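Local coordinates for protein nickel-dependent hydrogenase large subunit (Allochromatium vinosum, PDB 3MYR) that forms the catalytic large subunit of a [NiFe] hydrogenase, holding the nickel-iron centre at which H2 is oxidised and its electrons passed to an acceptor, at residues B[5-10]-B[540-545]; B[42-47]-B[54-59]; B[115-120]-B[185-190]; B[244-249]-B[442-447]; B[303-306]-B[312-315]. One frame throughout, in Å; residues are numbered along the deposited sequence.

Contact 1: B[5-10]-B[540-545]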
# COMPACT_ATOMS: atom_id res chain seq x y z
N ILE B 5 27.15 -0.00 9.36
CA ILE B 5 26.35 1.23 9.22
C ILE B 5 24.84 0.86 9.28
O ILE B 5 24.45 -0.22 8.78
CB ILE B 5 26.75 1.89 7.90
CG1 ILE B 5 28.23 2.41 8.02
CG2 ILE B 5 25.79 2.95 7.46
CD1 ILE B 5 28.49 3.36 9.16
N VAL B 6 24.04 1.67 9.96
CA VAL B 6 22.65 1.33 10.18
C VAL B 6 21.76 2.44 9.61
O VAL B 6 21.96 3.61 9.94
CB VAL B 6 22.34 1.13 11.69
CG1 VAL B 6 20.78 0.97 11.94
CG2 VAL B 6 23.12 -0.10 12.25
N VAL B 7 20.79 2.09 8.78
CA VAL B 7 19.69 3.01 8.50
C VAL B 7 18.32 2.48 8.90
O VAL B 7 17.76 1.55 8.29
CB VAL B 7 19.82 3.69 7.12
CG1 VAL B 7 20.94 3.19 6.18
CG2 VAL B 7 18.66 4.58 6.60
N ASP B 8 17.83 3.06 9.99
CA ASP B 8 16.60 2.60 10.64
C ASP B 8 16.02 3.84 11.35
O ASP B 8 16.62 4.33 12.27
CB ASP B 8 16.98 1.50 11.61
CG ASP B 8 15.79 0.84 12.24
OD1 ASP B 8 15.96 -0.22 12.91
OD2 ASP B 8 14.67 1.41 12.15
N PRO B 9 14.86 4.35 10.92
CA PRO B 9 13.97 3.78 9.89
C PRO B 9 14.40 4.18 8.48
O PRO B 9 14.86 5.28 8.26
CB PRO B 9 12.60 4.44 10.17
CG PRO B 9 12.95 5.79 10.89
CD PRO B 9 14.29 5.53 11.60
N ILE B 10 14.19 3.32 7.52
CA ILE B 10 14.07 3.75 6.15
C ILE B 10 12.72 4.48 6.09
O ILE B 10 11.68 3.90 6.38
CB ILE B 10 14.04 2.49 5.20
CG1 ILE B 10 15.39 1.70 5.37
CG2 ILE B 10 13.88 2.89 3.68
CD1 ILE B 10 16.58 2.43 4.71
N LYS B 540 26.25 9.30 7.13
CA LYS B 540 25.18 9.99 7.86
C LYS B 540 24.07 10.55 6.99
O LYS B 540 23.11 11.09 7.51
CB LYS B 540 25.78 11.15 8.66
CG LYS B 540 26.83 10.64 9.66
CD LYS B 540 26.95 11.53 10.90
CE LYS B 540 28.04 10.94 11.85
NZ LYS B 540 28.25 11.72 13.13
N GLN B 541 24.30 10.55 5.67
CA GLN B 541 23.34 11.02 4.68
C GLN B 541 23.41 9.98 3.55
O GLN B 541 23.92 10.27 2.46
CB GLN B 541 23.72 12.42 4.13
CG GLN B 541 23.79 13.54 5.21
CD GLN B 541 23.68 14.99 4.62
OE1 GLN B 541 23.99 15.25 3.49
NE2 GLN B 541 23.13 15.89 5.40
N PRO B 542 22.92 8.76 3.82
CA PRO B 542 23.09 7.63 2.90
C PRO B 542 22.08 7.70 1.72
O PRO B 542 21.34 6.76 1.47
CB PRO B 542 22.80 6.45 3.82
CG PRO B 542 21.57 6.99 4.60
CD PRO B 542 22.10 8.38 5.00
N ILE B 543 22.05 8.82 1.01
CA ILE B 543 21.17 8.97 -0.11
C ILE B 543 21.36 7.86 -1.17
O ILE B 543 20.42 7.49 -1.83
CB ILE B 543 21.35 10.35 -0.68
CG1 ILE B 543 20.24 10.72 -1.67
CG2 ILE B 543 22.73 10.48 -1.29
CD1 ILE B 543 20.13 12.26 -1.90
N GLU B 544 22.55 7.26 -1.26
CA GLU B 544 22.75 6.26 -2.30
C GLU B 544 22.03 4.98 -1.95
O GLU B 544 21.58 4.26 -2.82
CB GLU B 544 24.23 5.95 -2.51
CG GLU B 544 25.13 7.19 -2.91
CD GLU B 544 25.74 7.95 -1.71
OE1 GLU B 544 26.78 8.62 -1.90
OE2 GLU B 544 25.20 7.91 -0.58
N ILE B 545 21.95 4.66 -0.67
CA ILE B 545 21.19 3.50 -0.24
C ILE B 545 19.69 3.72 -0.56
O ILE B 545 19.03 2.85 -1.15
CB ILE B 545 21.43 3.22 1.26
CG1 ILE B 545 22.79 2.54 1.42
CG2 ILE B 545 20.29 2.32 1.84
CD1 ILE B 545 23.21 2.32 2.95
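V7 and P542 mark the nearest approach of the two backbones, their CA atoms 8.0 Å apart, too far for main-chain bonding. Residues 5-7 form an edge strand of the N-terminal antiparallel sheet, hydrogen-bonded to strand 17-24. P542 is the centre of an inverse gamma turn and holds the N-cap position of helix 543-551. There it suits the chain well, since a proline has no N-H to lose at a helix start and its ring offers a compact apolar surface. The side chain of V7 points at this corner, and its CG1 methyl does the touching: it lies 4.2 Å from CG of P542 and 4.0 Å from CD1 of I545. This methyl is modelled almost eclipsed with the backbone N (chi1 8°), so both distances are approximate. V7 and I545 lie alongside each other, their ends directed oppositely. The I545 chain is extended at its end (chi2 175°), which carries CD1 from the first helical turn out to the valine. Just beyond V7, D8 forms a salt bridge with R18 and accepts a hydrogen bond from A89 N of the small subunit. Between the two segments the contact is wholly apolar: V7 packs on P542 and I545 by dispersion and the exclusion of water, joining the chain's N-terminal sheet to a helix near its C-terminus with no directional bond between them.

Contact 2: B[42-47]-B[54-59]. With MG (magnesium ion), chain O.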
# COMPACT_ATOMS: atom_id res chain seq x y z
N GLU B 42 -1.59 -14.38 8.87
CA GLU B 42 -1.86 -15.76 8.43
C GLU B 42 -2.45 -16.60 9.56
O GLU B 42 -3.37 -17.40 9.35
CB GLU B 42 -0.59 -16.38 7.82
CG GLU B 42 -0.18 -15.78 6.44
CD GLU B 42 1.33 -15.90 6.16
OE1 GLU B 42 2.07 -16.00 7.19
OE2 GLU B 42 1.79 -15.84 4.96
N THR B 43 -1.94 -16.37 10.76
CA THR B 43 -2.37 -17.09 11.95
C THR B 43 -3.75 -16.63 12.34
O THR B 43 -4.61 -17.47 12.66
CB THR B 43 -1.37 -16.77 13.05
OG1 THR B 43 -0.11 -17.34 12.67
CG2 THR B 43 -1.81 -17.35 14.42
N ILE B 44 -4.01 -15.33 12.20
CA ILE B 44 -5.36 -14.78 12.48
C ILE B 44 -6.46 -15.42 11.65
O ILE B 44 -7.56 -15.76 12.17
CB ILE B 44 -5.33 -13.26 12.41
CG1 ILE B 44 -4.49 -12.75 13.60
CG2 ILE B 44 -6.82 -12.62 12.46
CD1 ILE B 44 -3.98 -11.27 13.44
N LEU B 45 -6.15 -15.76 10.40
CA LEU B 45 -7.16 -16.38 9.52
C LEU B 45 -7.58 -17.78 9.84
O LEU B 45 -8.60 -18.19 9.30
CB LEU B 45 -6.64 -16.44 8.08
CG LEU B 45 -6.51 -15.10 7.39
CD1 LEU B 45 -5.49 -15.19 6.25
CD2 LEU B 45 -7.96 -14.55 6.97
N LYS B 46 -6.71 -18.59 10.48
CA LYS B 46 -7.02 -20.00 10.65
C LYS B 46 -8.41 -20.15 11.28
O LYS B 46 -8.70 -19.45 12.24
CB LYS B 46 -6.00 -20.71 11.59
CG LYS B 46 -4.59 -20.78 10.99
CD LYS B 46 -3.88 -22.15 11.16
CE LYS B 46 -2.61 -22.19 10.24
NZ LYS B 46 -2.29 -23.55 9.60
N GLY B 47 -9.23 -21.07 10.77
CA GLY B 47 -10.52 -21.37 11.38
C GLY B 47 -11.63 -20.50 10.85
O GLY B 47 -12.78 -20.79 11.09
N TRP B 54 -10.75 -12.23 2.23
CA TRP B 54 -10.31 -11.10 1.46
C TRP B 54 -10.30 -9.85 2.31
O TRP B 54 -9.42 -9.00 2.12
CB TRP B 54 -11.09 -10.85 0.17
CG TRP B 54 -12.49 -10.37 0.48
CD1 TRP B 54 -13.62 -11.16 0.60
CD2 TRP B 54 -12.91 -9.03 0.75
NE1 TRP B 54 -14.69 -10.39 0.93
CE2 TRP B 54 -14.31 -9.09 1.03
CE3 TRP B 54 -12.25 -7.78 0.85
CZ2 TRP B 54 -15.08 -7.94 1.37
CZ3 TRP B 54 -13.03 -6.62 1.20
CH2 TRP B 54 -14.41 -6.72 1.47
N ALA B 55 -11.29 -9.70 3.19
CA ALA B 55 -11.40 -8.47 4.02
C ALA B 55 -10.30 -8.38 5.06
O ALA B 55 -9.79 -7.29 5.31
CB ALA B 55 -12.77 -8.43 4.73
N PHE B 56 -9.90 -9.53 5.64
CA PHE B 56 -8.70 -9.58 6.51
C PHE B 56 -7.41 -9.31 5.74
O PHE B 56 -6.59 -8.47 6.15
CB PHE B 56 -8.55 -10.97 7.20
CG PHE B 56 -9.60 -11.25 8.24
CD1 PHE B 56 -10.93 -11.58 7.86
CD2 PHE B 56 -9.26 -11.20 9.61
CE1 PHE B 56 -11.91 -11.81 8.81
CE2 PHE B 56 -10.25 -11.46 10.63
CZ PHE B 56 -11.59 -11.77 10.23
N VAL B 57 -7.16 -10.03 4.64
CA VAL B 57 -5.84 -9.88 4.02
C VAL B 57 -5.72 -8.59 3.19
O VAL B 57 -4.63 -8.08 2.96
CB VAL B 57 -5.42 -11.08 3.18
CG1 VAL B 57 -5.34 -12.29 4.09
CG2 VAL B 57 -6.48 -11.37 2.06
N GLN B 58 -6.83 -7.99 2.80
CA GLN B 58 -6.68 -6.68 2.24
C GLN B 58 -5.95 -5.73 3.20
O GLN B 58 -5.15 -4.87 2.76
CB GLN B 58 -8.02 -6.08 1.82
CG GLN B 58 -7.76 -4.77 1.01
CD GLN B 58 -9.00 -4.19 0.34
OE1 GLN B 58 -10.15 -4.27 0.86
NE2 GLN B 58 -8.77 -3.54 -0.77
N ARG B 59 -6.23 -5.87 4.49
CA ARG B 59 -5.60 -5.06 5.55
C ARG B 59 -4.16 -5.48 5.85
O ARG B 59 -3.52 -4.90 6.71
CB ARG B 59 -6.46 -5.05 6.84
CG ARG B 59 -7.54 -3.94 6.80
CD ARG B 59 -8.61 -4.15 5.66
NE ARG B 59 -9.78 -3.32 5.91
CZ ARG B 59 -10.93 -3.42 5.24
NH1 ARG B 59 -11.12 -4.48 4.44
NH2 ARG B 59 -11.90 -2.49 5.40
MG MG O . 3.57 -15.26 4.25
O HOH W 1 4.39 -15.49 6.22
O HOH W 2 3.93 -17.26 3.94
O HOH W 3 5.49 -14.79 3.57
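The F56 ring receives two aliphatic side chains obliquely: CG2 of I44 lies 4.0 Å from CD2 of F56, and CD2 of L45 comes within 3.6 Å of the benzylic CB of F56. W256 of the small subunit meets the same ring with the planes at about 45°. The indole of W54 has CB of A55 over one face, near the rim. Leucine suits position 45 because it forks: chi1 (-68°) sets CG beside the backbone N, and chi2 (157°) then sends CD2 to F56 and CD1 of L45 to CG1 of V57, 3.6 Å away. At the start of residues 42-47, E42 points away from this contact and binds magnesium through OE2 at 2.0 Å. Its OE1 accepts a hydrogen bond of 2.6 Å from a water that also binds the metal, and another from T350, so both carboxylate oxygens are held. A506 O, H561 NE2 and two more waters complete six ligands. R59 NH1 donates to a lone pair of A55 O, 3.2 Å away. Helices 41-44 and 53-58 thus pack between strand 500-507 (I501 and Y504 on L45), helix 67-80 (S72 on V57) and the small subunit.

Contact 3: B[115-120]-B[185-190]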
# COMPACT_ATOMS: atom_id res chain seq x y z
N ASP B 115 14.79 11.60 -3.35
CA ASP B 115 16.15 11.07 -3.56
C ASP B 115 16.91 11.75 -4.70
O ASP B 115 18.14 11.61 -4.79
CB ASP B 115 16.19 9.54 -3.83
CG ASP B 115 15.61 8.70 -2.66
OD1 ASP B 115 15.27 7.48 -2.87
OD2 ASP B 115 15.42 9.27 -1.57
N TRP B 116 16.20 12.36 -5.61
CA TRP B 116 16.80 12.79 -6.88
C TRP B 116 16.64 14.29 -7.01
O TRP B 116 17.28 14.90 -7.87
CB TRP B 116 16.08 12.16 -8.10
CG TRP B 116 15.91 10.69 -8.06
CD1 TRP B 116 14.79 9.99 -7.68
CD2 TRP B 116 16.92 9.71 -8.35
NE1 TRP B 116 15.04 8.64 -7.76
CE2 TRP B 116 16.34 8.44 -8.14
CE3 TRP B 116 18.27 9.79 -8.77
CZ2 TRP B 116 17.06 7.24 -8.36
CZ3 TRP B 116 18.99 8.62 -8.96
CH2 TRP B 116 18.38 7.35 -8.74
N VAL B 117 15.64 14.83 -6.29
CA VAL B 117 15.23 16.24 -6.40
C VAL B 117 15.61 16.97 -5.12
O VAL B 117 15.28 16.51 -4.01
CB VAL B 117 13.69 16.32 -6.58
CG1 VAL B 117 13.17 17.75 -6.36
CG2 VAL B 117 13.27 15.76 -7.96
N ASP B 118 16.35 18.06 -5.26
CA ASP B 118 16.77 18.87 -4.12
C ASP B 118 15.79 20.05 -3.92
O ASP B 118 15.75 21.00 -4.70
CB ASP B 118 18.20 19.36 -4.38
CG ASP B 118 18.81 20.12 -3.19
OD1 ASP B 118 18.05 20.67 -2.37
OD2 ASP B 118 20.06 20.25 -3.14
N VAL B 119 15.01 20.00 -2.87
CA VAL B 119 14.00 21.01 -2.67
C VAL B 119 14.57 22.39 -2.35
O VAL B 119 13.99 23.39 -2.73
CB VAL B 119 13.07 20.57 -1.52
CG1 VAL B 119 12.17 21.75 -1.14
CG2 VAL B 119 12.21 19.38 -2.04
N VAL B 120 15.72 22.43 -1.68
CA VAL B 120 16.35 23.74 -1.39
C VAL B 120 16.88 24.41 -2.65
O VAL B 120 16.71 25.65 -2.87
CB VAL B 120 17.47 23.61 -0.32
CG1 VAL B 120 18.27 24.97 -0.13
CG2 VAL B 120 16.80 23.19 1.02
N LEU B 185 12.50 22.71 -9.27
CA LEU B 185 11.24 23.45 -9.03
C LEU B 185 10.10 22.79 -9.80
O LEU B 185 9.03 22.58 -9.25
CB LEU B 185 11.38 24.97 -9.38
CG LEU B 185 10.11 25.83 -9.16
CD1 LEU B 185 9.52 25.68 -7.70
CD2 LEU B 185 10.37 27.32 -9.54
N MET B 186 10.38 22.29 -11.01
CA MET B 186 9.39 21.66 -11.82
C MET B 186 8.86 20.39 -11.11
O MET B 186 7.66 20.14 -11.05
CB MET B 186 9.98 21.29 -13.17
CG MET B 186 8.97 20.57 -14.09
SD MET B 186 9.73 20.12 -15.72
CE MET B 186 10.56 18.61 -15.23
N ALA B 187 9.79 19.56 -10.63
CA ALA B 187 9.43 18.33 -9.92
C ALA B 187 8.65 18.61 -8.64
O ALA B 187 7.72 17.87 -8.32
CB ALA B 187 10.68 17.55 -9.59
N VAL B 188 9.03 19.63 -7.88
CA VAL B 188 8.28 20.01 -6.70
C VAL B 188 6.83 20.43 -7.07
O VAL B 188 5.89 20.06 -6.39
CB VAL B 188 8.98 21.23 -6.00
CG1 VAL B 188 8.04 21.92 -5.06
CG2 VAL B 188 10.25 20.74 -5.24
N ALA B 189 6.66 21.25 -8.13
CA ALA B 189 5.32 21.59 -8.56
C ALA B 189 4.55 20.31 -8.93
O ALA B 189 3.36 20.18 -8.62
CB ALA B 189 5.39 22.48 -9.78
N HIS B 190 5.21 19.38 -9.62
CA HIS B 190 4.50 18.17 -10.02
C HIS B 190 4.16 17.26 -8.85
O HIS B 190 3.12 16.58 -8.87
CB HIS B 190 5.30 17.39 -11.06
CG HIS B 190 5.45 18.11 -12.36
ND1 HIS B 190 4.73 19.26 -12.68
CD2 HIS B 190 6.20 17.82 -13.45
CE1 HIS B 190 5.08 19.66 -13.90
NE2 HIS B 190 5.93 18.78 -14.40
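V117 turns its two methyls to A187 and V188 of helix 181-201. It straddles the alanine: its CG2 stands 3.5 Å from CB of A187, its CG1 4.1 Å from the same atom. With CG1 opposite the backbone N (chi1 166°), both methyls are thrown toward the helix, and the small alanine allows the valine to come close to the helical backbone. CG1 of V117 also lies 4.3 Å from CG2 of V188, a looser touch. One residue beyond D118, V119 is set crosswise to V188 and meets it methyl to methyl, CG2 of V119 to CG2 of V188 at 4.0 Å. CG2 of V188 thus meets both valines, while D118 between them turns its side chain away from the helix. That aspartate is the N-cap of helix 119-122: OD1 takes a weak bond from V120 N, 3.0 Å long with an angle of 124° at the hydrogen, and a further bond from S121 N, while OD2 accepts from G173 N. Its backbone N donates to the side chain of N184, just ahead of residues 185-190. V117 faces the helix and D118 turns away, as in an extended chain; V119, in the turn that follows, touches with one methyl. The arrangement is an aspartate N-cap, with a weak capping bond, beside a long helix.

Contact 4: B[244-249]-B[442-447]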
# COMPACT_ATOMS: atom_id res chain seq x y z
N ASN B 244 -14.73 9.61 -17.35
CA ASN B 244 -13.90 10.81 -17.14
C ASN B 244 -12.67 10.52 -16.29
O ASN B 244 -11.59 11.09 -16.52
CB ASN B 244 -14.74 11.94 -16.51
CG ASN B 244 -15.63 12.65 -17.55
OD1 ASN B 244 -15.72 12.22 -18.69
ND2 ASN B 244 -16.30 13.71 -17.14
N LEU B 245 -12.81 9.67 -15.28
CA LEU B 245 -11.63 9.34 -14.42
C LEU B 245 -10.52 8.64 -15.24
O LEU B 245 -9.35 8.94 -15.06
CB LEU B 245 -12.06 8.46 -13.21
CG LEU B 245 -12.93 9.24 -12.24
CD1 LEU B 245 -13.79 8.23 -11.34
CD2 LEU B 245 -11.98 10.22 -11.41
N ILE B 246 -10.87 7.79 -16.19
CA ILE B 246 -9.84 7.07 -16.98
C ILE B 246 -9.03 8.04 -17.84
O ILE B 246 -7.81 7.95 -17.95
CB ILE B 246 -10.52 6.03 -17.92
CG1 ILE B 246 -11.06 4.84 -17.09
CG2 ILE B 246 -9.50 5.56 -18.98
CD1 ILE B 246 -11.96 3.81 -17.94
N GLN B 247 -9.73 9.02 -18.41
CA GLN B 247 -9.12 10.10 -19.15
C GLN B 247 -8.17 10.96 -18.31
O GLN B 247 -7.03 11.26 -18.81
CB GLN B 247 -10.21 10.96 -19.73
CG GLN B 247 -9.78 12.03 -20.65
CD GLN B 247 -11.05 12.60 -21.37
OE1 GLN B 247 -12.08 11.86 -21.58
NE2 GLN B 247 -11.01 13.91 -21.66
N SER B 248 -8.55 11.39 -17.10
CA SER B 248 -7.55 12.06 -16.30
C SER B 248 -6.38 11.22 -15.86
O SER B 248 -5.29 11.75 -15.67
CB SER B 248 -8.04 12.93 -15.13
OG SER B 248 -9.14 12.35 -14.62
N MET B 249 -6.56 9.92 -15.70
CA MET B 249 -5.42 9.02 -15.48
C MET B 249 -4.47 9.02 -16.66
O MET B 249 -3.26 9.20 -16.46
CB MET B 249 -5.88 7.59 -15.21
CG MET B 249 -6.59 7.44 -13.88
SD MET B 249 -7.10 5.70 -13.84
CE MET B 249 -8.68 5.81 -13.01
N ASP B 442 -3.21 2.88 -21.23
CA ASP B 442 -3.77 2.62 -22.54
C ASP B 442 -4.70 1.42 -22.53
O ASP B 442 -5.64 1.44 -23.25
CB ASP B 442 -2.69 2.38 -23.62
CG ASP B 442 -1.84 3.64 -23.90
OD1 ASP B 442 -0.81 3.55 -24.62
OD2 ASP B 442 -2.23 4.74 -23.42
N ALA B 443 -4.44 0.39 -21.73
CA ALA B 443 -5.33 -0.78 -21.72
C ALA B 443 -6.73 -0.52 -21.10
O ALA B 443 -7.69 -1.27 -21.38
CB ALA B 443 -4.66 -1.93 -20.99
N MET B 444 -6.80 0.47 -20.19
CA MET B 444 -8.00 0.78 -19.44
C MET B 444 -9.16 1.04 -20.37
O MET B 444 -10.25 0.64 -20.03
CB MET B 444 -7.85 2.02 -18.53
CG MET B 444 -6.80 1.85 -17.37
SD MET B 444 -7.46 0.85 -16.07
CE MET B 444 -8.62 2.06 -15.30
N GLN B 445 -8.94 1.78 -21.47
CA GLN B 445 -10.01 2.13 -22.39
C GLN B 445 -10.60 0.84 -23.00
O GLN B 445 -11.80 0.72 -23.10
CB GLN B 445 -9.57 3.11 -23.53
CG GLN B 445 -10.82 3.76 -24.32
CD GLN B 445 -11.81 4.56 -23.37
OE1 GLN B 445 -13.06 4.42 -23.44
NE2 GLN B 445 -11.26 5.34 -22.49
N GLY B 446 -9.77 -0.16 -23.26
CA GLY B 446 -10.25 -1.37 -23.92
C GLY B 446 -11.17 -2.12 -22.95
O GLY B 446 -12.22 -2.62 -23.34
N TRP B 447 -10.82 -2.14 -21.67
CA TRP B 447 -11.66 -2.93 -20.74
C TRP B 447 -12.96 -2.20 -20.45
O TRP B 447 -14.03 -2.83 -20.35
CB TRP B 447 -10.96 -3.19 -19.40
CG TRP B 447 -9.69 -3.94 -19.54
CD1 TRP B 447 -9.48 -5.15 -20.23
CD2 TRP B 447 -8.45 -3.65 -18.85
NE1 TRP B 447 -8.15 -5.55 -20.05
CE2 TRP B 447 -7.51 -4.66 -19.22
CE3 TRP B 447 -8.05 -2.65 -17.96
CZ2 TRP B 447 -6.20 -4.64 -18.79
CZ3 TRP B 447 -6.75 -2.66 -17.50
CH2 TRP B 447 -5.85 -3.67 -17.89
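I246 spreads over M444, its CG2 methyl 3.9 Å from CB of M444 and its CG1 4.1 Å from CE of the same residue, the two side chains crossing obliquely. M444 reaches it by folding: its chain bends at both chi2 (-76°) and chi3 (-75°), so the terminal methyl doubles back to the isoleucine instead of running on. The same CE lies 4.2 Å from SD of M249, one turn beyond I246 on the same side of its helix. Isoleucine, branched at CB, gives a broad fixed surface to which the flexible methionines adapt. The end of the Q445 side chain reaches I246 at the margin of the contact. The short segments 244-249 and 442-447, parts of helices 236-265 and 426-456, run nearly antiparallel at 163°, their axes 9.9 Å apart at closest approach. F204 of helix 203-209 touches I246, M249 and M444, and L94 of helix 86-112 adds to the same buried cluster. Between the segments, then, cohesion comes from dispersion, with the polarisable sulfur and methyl groups of methionine contributing, while a salt bridge from D442 to R250, one residue past 244-249, adds a polar link between the same helices.

Contact 5: B[303-306]-B[312-315]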
# COMPACT_ATOMS: atom_id res chain seq x y z
N GLY B 303 6.01 -16.20 -16.24
CA GLY B 303 7.28 -16.84 -16.57
C GLY B 303 8.42 -16.32 -15.69
O GLY B 303 8.24 -15.44 -14.84
N ALA B 304 9.60 -16.86 -15.94
CA ALA B 304 10.77 -16.54 -15.16
C ALA B 304 11.93 -16.36 -16.14
O ALA B 304 12.10 -17.17 -17.08
CB ALA B 304 11.08 -17.70 -14.22
N ILE B 305 12.80 -15.42 -15.82
CA ILE B 305 14.02 -15.18 -16.57
C ILE B 305 15.14 -15.47 -15.62
O ILE B 305 15.08 -15.08 -14.43
CB ILE B 305 14.07 -13.70 -17.00
CG1 ILE B 305 13.07 -13.48 -18.12
CG2 ILE B 305 15.50 -13.23 -17.43
CD1 ILE B 305 12.60 -12.01 -18.24
N LEU B 306 16.15 -16.19 -16.12
CA LEU B 306 17.30 -16.50 -15.30
C LEU B 306 18.53 -15.92 -15.94
O LEU B 306 18.65 -15.92 -17.19
CB LEU B 306 17.48 -18.00 -15.16
CG LEU B 306 16.30 -18.71 -14.48
CD1 LEU B 306 16.65 -20.20 -14.46
CD2 LEU B 306 16.13 -18.16 -13.08
N THR B 312 15.01 -17.14 -23.27
CA THR B 312 14.30 -18.31 -22.71
C THR B 312 13.39 -17.91 -21.54
O THR B 312 13.88 -17.42 -20.51
CB THR B 312 15.25 -19.37 -22.12
OG1 THR B 312 16.24 -19.77 -23.08
CG2 THR B 312 14.47 -20.63 -21.70
N ILE B 313 12.10 -18.14 -21.66
CA ILE B 313 11.20 -17.82 -20.57
C ILE B 313 10.96 -19.15 -19.94
O ILE B 313 10.41 -20.01 -20.58
CB ILE B 313 9.85 -17.29 -21.12
CG1 ILE B 313 10.07 -15.98 -21.85
CG2 ILE B 313 8.84 -16.99 -19.97
CD1 ILE B 313 10.87 -15.06 -21.02
N HIS B 314 11.33 -19.33 -18.68
CA HIS B 314 11.06 -20.60 -17.99
C HIS B 314 9.63 -20.61 -17.45
O HIS B 314 9.11 -19.58 -17.03
CB HIS B 314 12.03 -20.77 -16.85
CG HIS B 314 13.46 -20.76 -17.28
ND1 HIS B 314 14.15 -21.91 -17.60
CD2 HIS B 314 14.32 -19.73 -17.51
CE1 HIS B 314 15.39 -21.60 -17.95
NE2 HIS B 314 15.52 -20.29 -17.92
N GLU B 315 8.98 -21.75 -17.49
CA GLU B 315 7.61 -21.88 -17.00
C GLU B 315 7.56 -21.88 -15.48
O GLU B 315 8.46 -22.39 -14.83
CB GLU B 315 7.00 -23.21 -17.50
CG GLU B 315 6.92 -23.24 -18.99
CD GLU B 315 6.26 -24.51 -19.55
OE1 GLU B 315 6.42 -25.63 -18.98
OE2 GLU B 315 5.61 -24.37 -20.60
O HOH W 4 16.02 -16.90 -18.97
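A304 O accepts the shortest main-chain bond here, from H314 N at 2.8 Å and a fairly straight 160°, and the edge of the H314 ring lies beside the same oxygen, near the ring plane. A304 N returns a 3.0 Å bond to H314 O, making a single antiparallel bridge, a hydrogen-bonded pair that closes a hairpin-like loop after strand 300-305. G303 CA sits 3.3 Å from H314 O in a C-H...O contact. Having no side chain, this glycine also lets CG2 of I313 come within 3.7 Å of its CA. A water extends the pairing: it accepts from L306 N at 2.9 Å and lies 2.7 Å from T312 O. On the side of I305, its CG1 meets CD1 of I313 at 4.0 Å, both against M396 of helix 390-399. Across the strand, small A304 lies beside W381 of strand 378-381, which also touches L306 and H314. The imidazole is sandwiched: CG2 of T312 lies over one face, and over the opposite face CD1 of L306 makes a CH-pi contact, 3.9 Å from the centroid of the H314 ring and 20° off its normal.

How the contacts relate
Along the chain, contact 1 encloses all the others: 530 residues separate its segments, so it brings the N-terminal strand to a helix close to the C-terminus. Inside it, contact 2 closes first, then contact 3, then contact 4 opens, with contact 5 nested in its loop. Contacts 1 and 3 touch, where I543 packs on D115 O, although their centres are about 20 Å apart; the others are separate. Contact 4 shares helix 236-265 with the surroundings of contact 3, about 28 Å away between centres. Contacts 2 and 3 lie on opposite sides of the chain's centre, about 40 Å apart between centres, so the magnesium-side contact and the joint at helix 181-201 lie in separate parts of the subunit; contacts 1 and 2 also reach the small subunit.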